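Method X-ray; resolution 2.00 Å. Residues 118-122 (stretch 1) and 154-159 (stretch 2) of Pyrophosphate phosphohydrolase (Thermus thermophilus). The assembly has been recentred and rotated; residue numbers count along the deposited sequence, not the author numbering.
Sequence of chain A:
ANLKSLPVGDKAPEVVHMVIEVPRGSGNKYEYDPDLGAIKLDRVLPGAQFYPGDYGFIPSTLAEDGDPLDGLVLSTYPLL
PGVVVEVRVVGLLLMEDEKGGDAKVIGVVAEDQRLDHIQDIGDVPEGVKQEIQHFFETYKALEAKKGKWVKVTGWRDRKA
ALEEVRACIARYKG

Stretch 1, residues 118-122: IQDIG
Stretch 2 (154-159) GWRDRK

Two short segments of one chain, at least 34 residues apart in sequence where they touch, run nearly antiparallel, their end-to-end directions 160° apart, and bury 320 Å² in total. Register is set by two CA pairs: Ile121 CA to Asp157 CA at 5.2 Å and Asp120 CA to Arg158 CA at 5.3 Å.

Stretch 2 enters as a strand. Gly154 (phi/psi 163/-177) makes no contact, but its backbone would jam a CB against the preceding carbonyl, so glycine belongs there. Trp155 (-119/151, chi1 m, chi2 83°) points toward stretch 1 and offers its large ring to Ile121, whose CD1 sits obliquely 3.7 Å from Trp155 CE3. Ile121 (-62/-32, chi1 t, chi2 p), opening a 3-10 segment, also points toward its partner; its branched side chain supplies CD1 to the ring and CG2 to the backbone beyond, 3.6 Å from Asp157 CA. Arg156 (-130/155, chi1 m, chi2 m) points away, yet its backbone O approaches Ile121 CB at 3.8 Å.

Asp157 (-86/179, chi1 p) is the N-cap: its OD1 accepts a weak 3.2 Å hydrogen bond from Lys159 N. The helix then opens at Arg158 (-59/-28), where the central polar contact forms. Asp120, extended at -148/171 with chi1 t and chi2 -27°, sends OD1 to Arg158 N at 2.7 Å, nearly linear at 168°. The same OD1 accepts from Ile121 N at 2.9 Å, so one carboxylate oxygen ties the helix start to the backbone at the start of the 3-10 segment.

Arg158 (chi t, t, p, then -151°) points toward stretch 1 and lays one guanidinium face beneath Asp120 OD2. That oxygen is 3.9 Å from Arg158 NH2, a long salt bridge of charge alone, with no N-H directed at it. Lys159 (-72/-39, chi1 m) continues the helix.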

# COMPACT_ATOMS: atom_id res chain seq x y z
N ILE A 118 5.70 -26.50 4.27
CA ILE A 118 4.56 -26.92 3.45
C ILE A 118 5.09 -27.84 2.37
O ILE A 118 5.75 -27.40 1.45
CB ILE A 118 3.85 -25.68 2.87
CG1 ILE A 118 3.57 -24.78 4.07
CG2 ILE A 118 2.58 -26.20 2.22
CD1 ILE A 118 2.91 -23.45 3.86
N GLN A 119 4.84 -29.14 2.60
CA GLN A 119 5.36 -30.17 1.71
C GLN A 119 4.29 -31.01 1.08
O GLN A 119 4.53 -31.62 0.01
CB GLN A 119 6.49 -30.87 2.48
CG GLN A 119 7.71 -30.03 2.85
CD GLN A 119 8.87 -29.90 1.89
OE1 GLN A 119 9.19 -30.77 1.04
NE2 GLN A 119 9.65 -28.78 1.93
N ASP A 120 3.09 -30.99 1.65
CA ASP A 120 1.99 -31.78 1.07
C ASP A 120 0.74 -30.97 1.37
O ASP A 120 0.90 -30.01 2.13
CB ASP A 120 1.97 -33.19 1.61
CG ASP A 120 1.42 -34.24 0.70
OD1 ASP A 120 0.58 -33.99 -0.20
OD2 ASP A 120 1.80 -35.43 0.90
N ILE A 121 -0.37 -31.39 0.78
CA ILE A 121 -1.63 -30.65 0.92
C ILE A 121 -2.09 -30.58 2.35
O ILE A 121 -2.67 -29.59 2.82
CB ILE A 121 -2.65 -31.18 -0.08
CG1 ILE A 121 -3.80 -30.20 -0.34
CG2 ILE A 121 -3.27 -32.52 0.36
CD1 ILE A 121 -3.32 -28.91 -0.99
N GLY A 122 -1.79 -31.62 3.11
CA GLY A 122 -2.21 -31.70 4.52
C GLY A 122 -1.50 -30.64 5.34
O GLY A 122 -1.84 -30.46 6.51
N GLY A 154 -12.93 -31.19 -4.90
CA GLY A 154 -12.17 -31.75 -3.77
C GLY A 154 -10.70 -31.43 -3.93
O GLY A 154 -10.35 -30.74 -4.87
N TRP A 155 -9.90 -31.93 -3.02
CA TRP A 155 -8.46 -31.70 -2.99
C TRP A 155 -7.70 -33.02 -3.10
O TRP A 155 -8.23 -34.04 -2.65
CB TRP A 155 -8.11 -31.04 -1.67
CG TRP A 155 -8.73 -29.69 -1.39
CD1 TRP A 155 -9.96 -29.43 -0.87
CD2 TRP A 155 -8.09 -28.42 -1.53
NE1 TRP A 155 -10.13 -28.07 -0.71
CE2 TRP A 155 -8.98 -27.43 -1.09
CE3 TRP A 155 -6.82 -28.02 -1.97
CZ2 TRP A 155 -8.71 -26.07 -1.11
CZ3 TRP A 155 -6.53 -26.65 -1.96
CH2 TRP A 155 -7.48 -25.71 -1.56
N ARG A 156 -6.52 -32.89 -3.68
CA ARG A 156 -5.64 -34.05 -3.88
C ARG A 156 -4.26 -33.71 -3.37
O ARG A 156 -3.86 -32.55 -3.38
CB ARG A 156 -5.58 -34.51 -5.32
CG ARG A 156 -6.87 -35.00 -5.95
CD ARG A 156 -7.30 -36.32 -5.34
NE ARG A 156 -8.59 -36.71 -5.89
CZ ARG A 156 -9.79 -36.48 -5.38
NH1 ARG A 156 -9.98 -35.82 -4.24
NH2 ARG A 156 -10.85 -36.93 -6.05
N ASP A 157 -3.52 -34.74 -3.00
CA ASP A 157 -2.20 -34.59 -2.39
C ASP A 157 -1.07 -34.44 -3.35
O ASP A 157 -1.31 -34.36 -4.55
CB ASP A 157 -2.02 -35.79 -1.44
CG ASP A 157 -1.75 -37.09 -2.17
OD1 ASP A 157 -1.93 -37.12 -3.40
OD2 ASP A 157 -1.34 -38.05 -1.47
N ARG A 158 0.15 -34.28 -2.85
CA ARG A 158 1.29 -34.08 -3.70
C ARG A 158 1.49 -35.23 -4.67
O ARG A 158 2.06 -34.97 -5.76
CB ARG A 158 2.56 -33.83 -2.85
CG ARG A 158 3.76 -33.58 -3.76
CD ARG A 158 5.00 -33.78 -2.84
NE ARG A 158 4.84 -35.10 -2.26
CZ ARG A 158 5.25 -35.56 -1.10
NH1 ARG A 158 5.92 -34.79 -0.25
NH2 ARG A 158 4.99 -36.82 -0.75
N LYS A 159 1.07 -36.45 -4.34
CA LYS A 159 1.34 -37.54 -5.33
C LYS A 159 0.46 -37.42 -6.54
O LYS A 159 0.97 -37.69 -7.64
CB LYS A 159 1.34 -38.90 -4.64
CG LYS A 159 2.34 -38.83 -3.46
CD LYS A 159 2.63 -40.18 -2.84
CE LYS A 159 3.90 -40.12 -1.98
NZ LYS A 159 3.63 -39.47 -0.67